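Side-chain contacts in D,D-dipeptidase/D,D-carboxypeptidase (Enterococcus faecalis, PDB 4MUQ), which is a zinc-dependent D,D-peptidase of vancomycin resistance that probably cleaves D-Ala-D-Ala dipeptides and removes terminal D-alanine from peptidoglycan precursors: residues A[106-111]-A[166-171]; A[128-133]-A[138-143]; A[149-154]-A[185-190]. All blocks are in the same frame, centred on the assembly; numbering follows the deposited sequence. Where two conformers were deposited one is given.

Contact 1: A[106-111]-A[166-171]. With ZN (zinc ion), chain B; LY0 ((2R)-3-[(R)-[(1R)-1-aminoethyl](hydroxy)phosphoryl]-2-methylpropanoic acid), chain C; 2D8 ((2R)-3-[(R)-[(1S)-1-aminoethyl](hydroxy)phosphoryl]-2-methylpropanoic acid), chain D.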
loop_
_atom_site.group_PDB
_atom_site.type_symbol
_atom_site.label_atom_id
_atom_site.label_comp_id
_atom_site.label_asym_id
_atom_site.label_seq_id
_atom_site.Cartn_x
_atom_site.Cartn_y
_atom_site.Cartn_z
ATOM N N SER A 106 11.011 -4.262 0.348
ATOM C CA SER A 106 10.281 -3.606 -0.748
ATOM C C SER A 106 8.791 -3.910 -0.704
ATOM O O SER A 106 8.386 -5.069 -0.581
ATOM C CB SER A 106 10.807 -4.094 -2.094
ATOM O OG SER A 106 10.000 -3.601 -3.164
ATOM N N GLU A 107 7.969 -2.867 -0.809
ATOM C CA GLU A 107 6.529 -3.043 -0.967
ATOM C C GLU A 107 6.171 -3.823 -2.189
ATOM O O GLU A 107 5.080 -4.384 -2.262
ATOM C CB GLU A 107 5.824 -1.701 -1.127
ATOM C CG GLU A 107 5.947 -0.792 0.038
ATOM C CD GLU A 107 5.003 0.382 -0.077
ATOM O OE1 GLU A 107 4.833 0.949 -1.196
ATOM O OE2 GLU A 107 4.451 0.723 0.969
ATOM N N HIS A 108 7.057 -3.857 -3.183
ATOM C CA HIS A 108 6.719 -4.616 -4.380
ATOM C C HIS A 108 6.590 -6.113 -4.093
ATOM O O HIS A 108 5.895 -6.831 -4.810
ATOM C CB HIS A 108 7.709 -4.360 -5.523
ATOM C CG HIS A 108 7.504 -3.042 -6.188
ATOM N ND1 HIS A 108 6.641 -2.870 -7.252
ATOM C CD2 HIS A 108 8.032 -1.827 -5.927
ATOM C CE1 HIS A 108 6.657 -1.603 -7.622
ATOM N NE2 HIS A 108 7.497 -0.945 -6.838
ATOM N N GLN A 109 7.249 -6.575 -3.034
ATOM C CA GLN A 109 7.176 -7.982 -2.654
ATOM C C GLN A 109 5.855 -8.346 -1.974
ATOM O O GLN A 109 5.641 -9.495 -1.639
ATOM C CB GLN A 109 8.364 -8.374 -1.761
ATOM C CG GLN A 109 9.721 -8.282 -2.477
ATOM C CD GLN A 109 10.875 -8.526 -1.542
ATOM O OE1 GLN A 109 11.641 -7.602 -1.243
ATOM N NE2 GLN A 109 11.002 -9.756 -1.050
ATOM N N THR A 110 4.958 -7.372 -1.797
ATOM C CA THR A 110 3.658 -7.649 -1.159
ATOM C C THR A 110 2.507 -7.815 -2.154
ATOM O O THR A 110 1.429 -8.273 -1.787
ATOM C CB THR A 110 3.203 -6.521 -0.199
ATOM O OG1 THR A 110 2.935 -5.331 -0.949
ATOM C CG2 THR A 110 4.238 -6.239 0.902
ATOM N N GLY A 111 2.709 -7.393 -3.398
ATOM C CA GLY A 111 1.604 -7.351 -4.349
ATOM C C GLY A 111 0.690 -6.145 -4.201
ATOM O O GLY A 111 -0.330 -6.070 -4.891
ATOM N N PRO A 166 7.793 10.019 -8.068
ATOM C CA PRO A 166 6.478 10.350 -8.629
ATOM C C PRO A 166 5.631 9.134 -9.025
ATOM O O PRO A 166 4.402 9.247 -9.082
ATOM C CB PRO A 166 6.840 11.173 -9.864
ATOM C CG PRO A 166 8.125 11.888 -9.459
ATOM C CD PRO A 166 8.871 10.838 -8.651
ATOM N N TRP A 167 6.278 7.992 -9.266
ATOM C CA TRP A 167 5.657 6.875 -9.993
ATOM C C TRP A 167 5.150 5.710 -9.153
ATOM O O TRP A 167 4.475 4.842 -9.697
ATOM C CB TRP A 167 6.664 6.293 -10.989
ATOM C CG TRP A 167 7.917 5.818 -10.293
ATOM C CD1 TRP A 167 8.103 4.625 -9.644
ATOM C CD2 TRP A 167 9.146 6.546 -10.150
ATOM N NE1 TRP A 167 9.369 4.571 -9.110
ATOM C CE2 TRP A 167 10.032 5.733 -9.411
ATOM C CE3 TRP A 167 9.579 7.808 -10.573
ATOM C CZ2 TRP A 167 11.325 6.145 -9.081
ATOM C CZ3 TRP A 167 10.873 8.215 -10.250
ATOM C CH2 TRP A 167 11.721 7.388 -9.495
ATOM N N HIS A 168 5.508 5.658 -7.870
ATOM C CA HIS A 168 5.265 4.479 -7.036
ATOM C C HIS A 168 4.036 4.649 -6.149
ATOM O O HIS A 168 3.982 5.549 -5.297
ATOM C CB HIS A 168 6.526 4.164 -6.211
ATOM C CG HIS A 168 6.382 2.998 -5.282
ATOM N ND1 HIS A 168 7.114 1.834 -5.423
ATOM C CD2 HIS A 168 5.637 2.844 -4.163
ATOM C CE1 HIS A 168 6.802 1.005 -4.439
ATOM N NE2 HIS A 168 5.916 1.600 -3.659
ATOM N N PHE A 169 3.056 3.769 -6.345
ATOM C CA PHE A 169 1.794 3.860 -5.605
ATOM C C PHE A 169 1.567 2.611 -4.785
ATOM O O PHE A 169 1.863 1.503 -5.220
ATOM C CB PHE A 169 0.628 4.117 -6.573
ATOM C CG PHE A 169 0.660 5.488 -7.155
ATOM C CD1 PHE A 169 -0.075 6.510 -6.571
ATOM C CD2 PHE A 169 1.488 5.785 -8.224
ATOM C CE1 PHE A 169 -0.030 7.808 -7.072
ATOM C CE2 PHE A 169 1.551 7.078 -8.726
ATOM C CZ PHE A 169 0.784 8.092 -8.143
ATOM N N ARG A 170 1.044 2.808 -3.582
ATOM C CA ARG A 170 0.819 1.718 -2.639
ATOM C C ARG A 170 -0.660 1.613 -2.301
ATOM O O ARG A 170 -1.298 2.624 -1.973
ATOM C CB ARG A 170 1.639 1.981 -1.365
ATOM C CG ARG A 170 1.218 1.179 -0.126
ATOM C CD ARG A 170 1.422 -0.317 -0.262
ATOM N NE ARG A 170 0.771 -0.976 0.871
ATOM C CZ ARG A 170 1.361 -1.234 2.033
ATOM N NH1 ARG A 170 2.641 -0.948 2.223
ATOM N NH2 ARG A 170 0.657 -1.798 3.015
ATOM N N TYR A 171 -1.213 0.409 -2.414
ATOM C CA TYR A 171 -2.582 0.172 -1.975
ATOM C C TYR A 171 -2.609 -0.071 -0.473
ATOM O O TYR A 171 -1.941 -0.991 0.021
ATOM C CB TYR A 171 -3.164 -1.034 -2.692
ATOM C CG TYR A 171 -4.605 -1.302 -2.345
ATOM C CD1 TYR A 171 -5.615 -0.593 -2.963
ATOM C CD2 TYR A 171 -4.943 -2.264 -1.403
ATOM C CE1 TYR A 171 -6.940 -0.836 -2.655
ATOM C CE2 TYR A 171 -6.271 -2.526 -1.094
ATOM C CZ TYR A 171 -7.260 -1.801 -1.725
ATOM O OH TYR A 171 -8.588 -2.033 -1.428
HETATM ZN ZN ZN B . 8.059 0.984 -7.065
HETATM P P LY0 C . 10.884 1.417 -6.910
HETATM C C1 LY0 C . 13.029 0.395 -8.035
HETATM N N1 LY0 C . 12.780 2.709 -8.264
HETATM C C2 LY0 C . 12.041 1.511 -8.310
HETATM C C4 LY0 C . 11.767 1.652 -5.342
HETATM C C5 LY0 C . 11.075 1.063 -4.151
HETATM C C6 LY0 C . 11.346 -0.432 -4.080
HETATM C C7 LY0 C . 11.558 1.791 -2.909
HETATM O O31 LY0 C . 10.250 0.007 -6.887
HETATM O O32 LY0 C . 9.708 2.423 -7.133
HETATM O O61 LY0 C . 10.463 -1.130 -3.610
HETATM O O62 LY0 C . 12.424 -0.862 -4.453
HETATM C C4 2D8 D . 11.762 1.656 -5.334
HETATM C C5 2D8 D . 11.073 1.063 -4.147
HETATM C C6 2D8 D . 11.346 -0.433 -4.079
HETATM C C7 2D8 D . 11.558 1.790 -2.906
HETATM N N1 2D8 D . 11.431 1.584 -9.487
HETATM P P 2D8 D . 10.884 1.422 -6.904
HETATM C C1 2D8 D . 13.028 0.421 -8.058
HETATM C C2 2D8 D . 12.093 1.599 -8.246
HETATM O O31 2D8 D . 10.267 0.004 -6.896
HETATM O O32 2D8 D . 9.707 2.424 -7.136
HETATM O O61 2D8 D . 10.463 -1.131 -3.609
HETATM O O62 2D8 D . 12.424 -0.862 -4.453
#

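Contact 2: A[128-133]-A[138-143]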
loop_
_atom_site.group_PDB
_atom_site.type_symbol
_atom_site.label_atom_id
_atom_site.label_comp_id
_atom_site.label_asym_id
_atom_site.label_seq_id
_atom_site.Cartn_x
_atom_site.Cartn_y
_atom_site.Cartn_z
ATOM N N PRO A 128 10.494 5.580 -13.907
ATOM C CA PRO A 128 9.574 5.886 -15.013
ATOM C C PRO A 128 8.936 7.265 -14.908
ATOM O O PRO A 128 8.771 7.787 -13.801
ATOM C CB PRO A 128 8.498 4.800 -14.888
ATOM C CG PRO A 128 8.552 4.362 -13.472
ATOM C CD PRO A 128 9.977 4.511 -13.030
ATOM N N ASP A 129 8.557 7.830 -16.053
ATOM C CA ASP A 129 7.964 9.162 -16.107
ATOM C C ASP A 129 6.486 9.134 -15.714
ATOM O O ASP A 129 5.664 8.516 -16.391
ATOM C CB ASP A 129 8.130 9.769 -17.509
ATOM C CG ASP A 129 7.814 11.261 -17.550
ATOM O OD1 ASP A 129 8.217 11.987 -16.612
ATOM O OD2 ASP A 129 7.168 11.706 -18.523
ATOM N N PHE A 130 6.160 9.819 -14.624
ATOM C CA PHE A 130 4.776 9.930 -14.159
ATOM C C PHE A 130 4.594 11.339 -13.604
ATOM O O PHE A 130 4.617 11.546 -12.386
ATOM C CB PHE A 130 4.465 8.860 -13.108
ATOM C CG PHE A 130 3.003 8.494 -13.020
ATOM C CD1 PHE A 130 2.382 7.827 -14.068
ATOM C CD2 PHE A 130 2.255 8.810 -11.897
ATOM C CE1 PHE A 130 1.032 7.486 -13.994
ATOM C CE2 PHE A 130 0.909 8.475 -11.822
ATOM C CZ PHE A 130 0.300 7.814 -12.865
ATOM N N PRO A 131 4.431 12.313 -14.507
ATOM C CA PRO A 131 4.463 13.729 -14.118
ATOM C C PRO A 131 3.269 14.178 -13.278
ATOM O O PRO A 131 2.304 13.442 -13.064
ATOM C CB PRO A 131 4.511 14.475 -15.464
ATOM C CG PRO A 131 4.000 13.513 -16.483
ATOM C CD PRO A 131 4.350 12.131 -15.968
ATOM N N TYR A 132 3.374 15.406 -12.781
ATOM C CA TYR A 132 2.336 16.006 -11.961
ATOM C C TYR A 132 1.447 16.873 -12.850
ATOM O O TYR A 132 0.979 17.942 -12.442
ATOM C CB TYR A 132 2.962 16.826 -10.826
ATOM C CG TYR A 132 3.645 15.974 -9.774
ATOM C CD1 TYR A 132 2.956 15.547 -8.647
ATOM C CD2 TYR A 132 4.977 15.579 -9.920
ATOM C CE1 TYR A 132 3.563 14.781 -7.691
ATOM C CE2 TYR A 132 5.597 14.802 -8.961
ATOM C CZ TYR A 132 4.875 14.390 -7.849
ATOM O OH TYR A 132 5.454 13.620 -6.873
ATOM N N ASP A 133 1.241 16.400 -14.079
ATOM C CA ASP A 133 0.367 17.030 -15.058
ATOM C C ASP A 133 -0.444 15.983 -15.791
ATOM O O ASP A 133 -0.118 14.796 -15.750
ATOM C CB ASP A 133 1.192 17.775 -16.102
ATOM C CG ASP A 133 2.018 18.862 -15.504
ATOM O OD1 ASP A 133 1.409 19.815 -14.990
ATOM O OD2 ASP A 133 3.262 18.753 -15.541
ATOM N N GLU A 138 -4.201 13.153 -12.953
ATOM C CA GLU A 138 -5.584 12.738 -12.738
ATOM C C GLU A 138 -5.622 11.426 -11.964
ATOM O O GLU A 138 -6.414 11.266 -11.031
ATOM C CB GLU A 138 -6.324 12.572 -14.066
ATOM C CG GLU A 138 -6.698 13.877 -14.748
ATOM C CD GLU A 138 -7.708 13.674 -15.867
ATOM O OE1 GLU A 138 -7.436 14.117 -17.001
ATOM O OE2 GLU A 138 -8.776 13.075 -15.612
ATOM N N PHE A 139 -4.757 10.487 -12.330
ATOM C CA PHE A 139 -4.644 9.259 -11.563
ATOM C C PHE A 139 -4.263 9.558 -10.114
ATOM O O PHE A 139 -4.871 9.034 -9.166
ATOM C CB PHE A 139 -3.613 8.293 -12.171
ATOM C CG PHE A 139 -3.462 7.023 -11.378
ATOM C CD1 PHE A 139 -4.206 5.897 -11.707
ATOM C CD2 PHE A 139 -2.611 6.965 -10.285
ATOM C CE1 PHE A 139 -4.101 4.729 -10.958
ATOM C CE2 PHE A 139 -2.507 5.810 -9.518
ATOM C CZ PHE A 139 -3.250 4.686 -9.867
ATOM N N ARG A 140 -3.218 10.362 -9.949
ATOM C CA ARG A 140 -2.664 10.633 -8.634
ATOM C C ARG A 140 -3.709 11.275 -7.733
ATOM O O ARG A 140 -3.804 10.938 -6.548
ATOM C CB ARG A 140 -1.412 11.510 -8.768
ATOM C CG ARG A 140 -0.730 11.854 -7.467
ATOM C CD ARG A 140 0.417 12.810 -7.732
ATOM N NE ARG A 140 1.589 12.147 -8.311
ATOM C CZ ARG A 140 1.963 12.267 -9.586
ATOM N NH1 ARG A 140 1.252 12.984 -10.441
ATOM N NH2 ARG A 140 3.057 11.654 -10.018
ATOM N N ARG A 141 -4.519 12.166 -8.291
ATOM C CA ARG A 141 -5.539 12.861 -7.509
ATOM C C ARG A 141 -6.762 11.984 -7.204
ATOM O O ARG A 141 -7.426 12.162 -6.185
ATOM C CB ARG A 141 -5.940 14.174 -8.189
ATOM C CG ARG A 141 -4.804 15.203 -8.232
ATOM C CD ARG A 141 -5.249 16.523 -8.851
ATOM N NE ARG A 141 -4.301 17.607 -8.592
ATOM C CZ ARG A 141 -4.617 18.899 -8.613
ATOM N NH1 ARG A 141 -5.861 19.278 -8.877
ATOM N NH2 ARG A 141 -3.691 19.816 -8.366
ATOM N N ALA A 142 -7.049 11.022 -8.079
ATOM C CA ALA A 142 -8.167 10.093 -7.860
ATOM C C ALA A 142 -7.806 8.939 -6.919
ATOM O O ALA A 142 -8.666 8.398 -6.215
ATOM C CB ALA A 142 -8.661 9.543 -9.173
ATOM N N ALA A 143 -6.535 8.564 -6.911
ATOM C CA ALA A 143 -6.077 7.372 -6.210
ATOM C C ALA A 143 -6.560 7.220 -4.756
ATOM O O ALA A 143 -7.019 6.132 -4.377
ATOM C CB ALA A 143 -4.550 7.264 -6.298
#

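Contact 3: A[149-154]-A[185-190]. With LY0 ((2R)-3-[(R)-[(1R)-1-aminoethyl](hydroxy)phosphoryl]-2-methylpropanoic acid), chain C; 2D8 ((2R)-3-[(R)-[(1S)-1-aminoethyl](hydroxy)phosphoryl]-2-methylpropanoic acid), chain D.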
loop_
_atom_site.group_PDB
_atom_site.type_symbol
_atom_site.label_atom_id
_atom_site.label_comp_id
_atom_site.label_asym_id
_atom_site.label_seq_id
_atom_site.Cartn_x
_atom_site.Cartn_y
_atom_site.Cartn_z
ATOM N N THR A 149 -2.203 5.335 -2.419
ATOM C CA THR A 149 -1.493 6.532 -1.982
ATOM C C THR A 149 -0.166 6.628 -2.739
ATOM O O THR A 149 0.446 5.601 -3.039
ATOM C CB THR A 149 -1.261 6.521 -0.437
ATOM O OG1 THR A 149 -0.847 7.819 0.006
ATOM C CG2 THR A 149 -0.225 5.473 -0.011
ATOM N N GLN A 150 0.296 7.836 -3.039
ATOM C CA GLN A 150 1.648 7.963 -3.577
ATOM C C GLN A 150 2.599 7.793 -2.395
ATOM O O GLN A 150 2.539 8.530 -1.406
ATOM C CB GLN A 150 1.867 9.307 -4.244
ATOM C CG GLN A 150 3.211 9.379 -4.947
ATOM C CD GLN A 150 3.502 10.745 -5.489
ATOM O OE1 GLN A 150 2.596 11.482 -5.889
ATOM N NE2 GLN A 150 4.773 11.113 -5.487
ATOM N N ARG A 151 3.463 6.802 -2.492
ATOM C CA ARG A 151 4.178 6.306 -1.325
ATOM C C ARG A 151 5.311 7.191 -0.825
ATOM O O ARG A 151 5.489 7.332 0.401
ATOM C CB ARG A 151 4.686 4.897 -1.614
ATOM C CG ARG A 151 5.375 4.206 -0.441
ATOM C CD ARG A 151 4.406 4.010 0.708
ATOM N NE ARG A 151 5.017 3.286 1.824
ATOM C CZ ARG A 151 5.703 3.857 2.810
ATOM N NH1 ARG A 151 5.916 5.165 2.818
ATOM N NH2 ARG A 151 6.189 3.099 3.785
ATOM N N TYR A 152 6.068 7.782 -1.754
ATOM C CA TYR A 152 7.340 8.415 -1.431
ATOM C C TYR A 152 7.347 9.862 -1.879
ATOM O O TYR A 152 7.688 10.188 -3.022
ATOM C CB TYR A 152 8.495 7.637 -2.090
ATOM C CG TYR A 152 8.581 6.185 -1.669
ATOM C CD1 TYR A 152 8.789 5.828 -0.338
ATOM C CD2 TYR A 152 8.457 5.160 -2.598
ATOM C CE1 TYR A 152 8.850 4.503 0.053
ATOM C CE2 TYR A 152 8.535 3.822 -2.214
ATOM C CZ TYR A 152 8.729 3.499 -0.882
ATOM O OH TYR A 152 8.794 2.178 -0.475
ATOM N N ALA A 153 6.952 10.745 -0.971
ATOM C CA ALA A 153 6.908 12.170 -1.261
ATOM C C ALA A 153 8.233 12.856 -0.948
ATOM O O ALA A 153 8.980 12.417 -0.068
ATOM C CB ALA A 153 5.784 12.819 -0.456
ATOM N N ARG A 154 8.521 13.954 -1.645
ATOM C CA ARG A 154 9.734 14.712 -1.379
ATOM C C ARG A 154 9.807 15.187 0.078
ATOM O O ARG A 154 10.872 15.139 0.702
ATOM C CB ARG A 154 9.857 15.900 -2.346
ATOM C CG ARG A 154 11.136 16.703 -2.179
ATOM C CD ARG A 154 11.220 17.819 -3.208
ATOM N NE ARG A 154 10.019 18.649 -3.168
ATOM C CZ ARG A 154 9.724 19.598 -4.047
ATOM N NH1 ARG A 154 10.544 19.849 -5.049
ATOM N NH2 ARG A 154 8.597 20.293 -3.918
ATOM N N PHE A 185 -0.277 12.503 5.260
ATOM C CA PHE A 185 0.526 11.480 5.933
ATOM C C PHE A 185 1.226 10.548 4.967
ATOM O O PHE A 185 0.609 10.056 4.021
ATOM C CB PHE A 185 -0.373 10.582 6.789
ATOM C CG PHE A 185 -0.833 11.192 8.078
ATOM C CD1 PHE A 185 -0.155 12.244 8.668
ATOM C CD2 PHE A 185 -1.961 10.676 8.713
ATOM C CE1 PHE A 185 -0.598 12.777 9.880
ATOM C CE2 PHE A 185 -2.410 11.198 9.916
ATOM C CZ PHE A 185 -1.732 12.249 10.498
ATOM N N SER A 186 2.495 10.266 5.245
ATOM C CA SER A 186 3.152 9.076 4.721
ATOM C C SER A 186 2.570 7.865 5.445
ATOM O O SER A 186 1.919 8.011 6.492
ATOM C CB SER A 186 4.653 9.138 4.995
ATOM O OG SER A 186 4.921 9.127 6.394
ATOM N N LEU A 187 2.828 6.674 4.927
ATOM C CA LEU A 187 2.366 5.462 5.607
ATOM C C LEU A 187 3.000 5.325 6.993
ATOM O O LEU A 187 2.336 4.870 7.928
ATOM C CB LEU A 187 2.583 4.210 4.749
ATOM C CG LEU A 187 2.007 2.910 5.332
ATOM C CD1 LEU A 187 0.494 3.017 5.606
ATOM C CD2 LEU A 187 2.294 1.774 4.374
ATOM N N GLU A 188 4.262 5.732 7.137
ATOM C CA GLU A 188 4.925 5.760 8.449
ATOM C C GLU A 188 4.119 6.586 9.450
ATOM O O GLU A 188 3.866 6.147 10.577
ATOM C CB GLU A 188 6.332 6.354 8.329
ATOM C CG GLU A 188 7.392 5.396 7.753
ATOM C CD GLU A 188 7.326 5.203 6.240
ATOM O OE1 GLU A 188 6.601 5.952 5.548
ATOM O OE2 GLU A 188 8.014 4.276 5.751
ATOM N N GLU A 189 3.723 7.784 9.037
ATOM C CA GLU A 189 2.958 8.654 9.912
ATOM C C GLU A 189 1.598 8.059 10.259
ATOM O O GLU A 189 1.183 8.121 11.414
ATOM C CB GLU A 189 2.814 10.037 9.281
ATOM C CG GLU A 189 4.090 10.861 9.320
ATOM C CD GLU A 189 4.063 12.008 8.338
ATOM O OE1 GLU A 189 4.071 11.730 7.121
ATOM O OE2 GLU A 189 4.029 13.179 8.781
ATOM N N TYR A 190 0.918 7.484 9.270
ATOM C CA TYR A 190 -0.394 6.888 9.506
ATOM C C TYR A 190 -0.297 5.711 10.481
ATOM O O TYR A 190 -1.166 5.524 11.335
ATOM C CB TYR A 190 -1.041 6.449 8.190
ATOM C CG TYR A 190 -2.468 5.979 8.362
ATOM C CD1 TYR A 190 -3.444 6.839 8.832
ATOM C CD2 TYR A 190 -2.839 4.669 8.054
ATOM C CE1 TYR A 190 -4.754 6.418 9.003
ATOM C CE2 TYR A 190 -4.156 4.241 8.213
ATOM C CZ TYR A 190 -5.103 5.126 8.689
ATOM O OH TYR A 190 -6.417 4.737 8.854
HETATM P P LY0 C . 10.884 1.417 -6.910
HETATM C C1 LY0 C . 13.029 0.395 -8.035
HETATM N N1 LY0 C . 12.780 2.709 -8.264
HETATM C C2 LY0 C . 12.041 1.511 -8.310
HETATM C C4 LY0 C . 11.767 1.652 -5.342
HETATM C C5 LY0 C . 11.075 1.063 -4.151
HETATM C C6 LY0 C . 11.346 -0.432 -4.080
HETATM C C7 LY0 C . 11.558 1.791 -2.909
HETATM O O31 LY0 C . 10.250 0.007 -6.887
HETATM O O32 LY0 C . 9.708 2.423 -7.133
HETATM O O61 LY0 C . 10.463 -1.130 -3.610
HETATM O O62 LY0 C . 12.424 -0.862 -4.453
HETATM C C4 2D8 D . 11.762 1.656 -5.334
HETATM C C5 2D8 D . 11.073 1.063 -4.147
HETATM C C6 2D8 D . 11.346 -0.433 -4.079
HETATM C C7 2D8 D . 11.558 1.790 -2.906
HETATM N N1 2D8 D . 11.431 1.584 -9.487
HETATM P P 2D8 D . 10.884 1.422 -6.904
HETATM C C1 2D8 D . 13.028 0.421 -8.058
HETATM C C2 2D8 D . 12.093 1.599 -8.246
HETATM O O31 2D8 D . 10.267 0.004 -6.896
HETATM O O32 2D8 D . 9.707 2.424 -7.136
HETATM O O61 2D8 D . 10.463 -1.131 -3.609
HETATM O O62 2D8 D . 12.424 -0.862 -4.453
HETATM O O HOH W 1 1.258 8.762 1.514
HETATM O O HOH W 2 3.236 6.986 2.057
#

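Contact 1: A[106-111]-A[166-171]
The zinc site of the peptidase is closed here, where His-108 from the 3-10 turn 107-109 and His-168 from strand 168-171 reach one metal ion from two sides. His-108 binds zinc through NE2 at 2.0 Å and His-168 through ND1 at 2.1 Å; the rings are turned 83° to each other, and NE2 and ND1 come close because both bind the metal, not through a hydrogen bond. Asp-115 is the third protein ligand. The nitrogens turned from the metal are also held: His-108 ND1 bonds to the carbonyl of Gly-73, and His-168 NE2 donates to Glu-107 OE1 at 2.8 Å. This last bond is nearly straight (165°) and lies in the imidazole plane, meeting OE1 on its anti side, with ring and carboxylate almost coplanar. With CG anti to the backbone N (chi1 178°), the His-168 ring extends between metal and carboxylate. Glu-107 is thus a second-shell residue that, together with the metal, fixes the ring's rotation. Its other oxygen, OE2, takes a salt bridge from Arg-170 NH1 at 2.8 Å; the nitrogen sits above the carboxylate plane, while OE2 lies near the guanidinium plane. Arg-151 supplies a second cationic partner to OE2. The phosphinate, modelled as two stereoisomers, chelates zinc through O31 and O32, and Trp-167 NE1 donates to O32 of LY0 at 2.9 Å from the indole edge. At the inhibitor's far end Ser-106 OG lies 2.6 Å from carboxylate oxygen O61 of LY0, and the same OG accepts from His-108 N in an ST turn. Two histidines and one aspartate around zinc, from a loop and two neighbouring strands of the sheet, are typical of the M15 peptidases of the Hedgehog/DD-peptidase fold.

Contact 2: A[128-133]-A[138-143]
Two hydrogen bonds from the guanidinium of Arg-140 to consecutive backbone carbonyls tie helix 134-142 to the loop that leads into it. NH2 donates to Phe-130 O at 2.8 Å and NH1 to Pro-131 O at 2.9 Å, the latter nearly straight (170°). Both oxygens lie close to the guanidinium plane, although each carbonyl is approached from above its own plane. The remaining N-H groups are directed to other parts of the chain: NE to Gln-150, NH2 also to Pro-166 O, and NH1 also to Asp-137 in a salt bridge.

Aromatic rings flank both faces of this cation, but only Tyr-132 stacks. Its ring lies nearly parallel, 20° between planes, with Arg-140 CZ 3.8 Å from the centroid of the Tyr-132 ring, a cation-pi pair shifted toward the CE1 side. On the opposite face Phe-130 presents its CD2-CE2 side obliquely. Arg-140 leaves the helix extended and turns only at chi3 (-76°), which swings the flat group between the two rings. Within the Hedgehog/DD-peptidase fold, an arginine of helix 134-142 thus captures carbonyls of the loop that enters that helix, on the side next to strand 148-150, where Tyr-132 OH meets His-164 and Gln-150.

Apolar contact is made by the two phenylalanines. Phe-130 CZ touches Phe-139 CD2 at 4.0 Å, the two rings meeting obliquely. Phe-169 of strand 168-171 meets both rings, and Phe-139 also packs on Leu-55, Ile-58 and Ile-62 of helix 49-62.

Contact 3: A[149-154]-A[185-190]
Arg-151 and Glu-188 meet at about a right angle, the guanidinium reaching end-on to the carboxylate with one nitrogen to each oxygen. NH1 donates to the syn lone pair of Glu-188 OE1 at 2.9 Å, and NH2 donates to Glu-188 OE2, also at 2.9 Å and nearly straight (169°) but from above the carboxylate plane. The two flat groups are 51° apart, so this two-point grip is twisted rather than planar. Glu-188 is bent at chi2 (77°), folding its carboxylate back toward the arginine; OE2 is also hydrogen-bonded to Asn-22.

Leu-187 CB sits over the centre of one face of the guanidinium, 3.7 Å from Arg-151 CZ, and the opposite face is covered near its rim by Tyr-152. The latter ring in turn has Arg-151 CG 3.4 Å above its own plane, over the centre. Packed on both faces and bonded at its edge, the buried guanidinium is held in place, and its NE forms a salt bridge with Glu-107, the carboxylate that holds the zinc ligand His-168. Helix 187-194 is thereby linked to the second shell of the metal site.

The first turn of that helix carries a capping box: Ser-186 OG accepts from Glu-189 N, while Glu-189 OE1 takes the backbone N and hydroxyl of Ser-186. Two waters span the remaining distance between backbones. Water 1 donates to Gln-150 O and Phe-185 O and also bonds to Thr-149 OG1; water 2 donates to Arg-151 O at 2.8 Å and accepts from Leu-187 N. Tyr-152, whose ring also packs beside His-168, brings OH to 3.7 Å from C7 of the inhibitor LY0.

How the contacts relate
Contacts 1 and 3 lie about 12 Å apart between centres, and contact 2 about 15 Å from each. Strands 168-171 (contact 1) and 148-150 (contact 3) are antiparallel neighbours in the four-stranded sheet; helix 134-142 of contact 2 directly precedes strand 148-150. Along the chain both segments of contact 2 fall between those of contact 1, whereas contacts 1 and 3 interleave. The side chains of Arg-151, Arg-140 and Gln-150 bridge the three contacts. The metal site thus sits on a sheet to which helix 134-142 with its preceding loop and helix 187-194 are both joined through side chains.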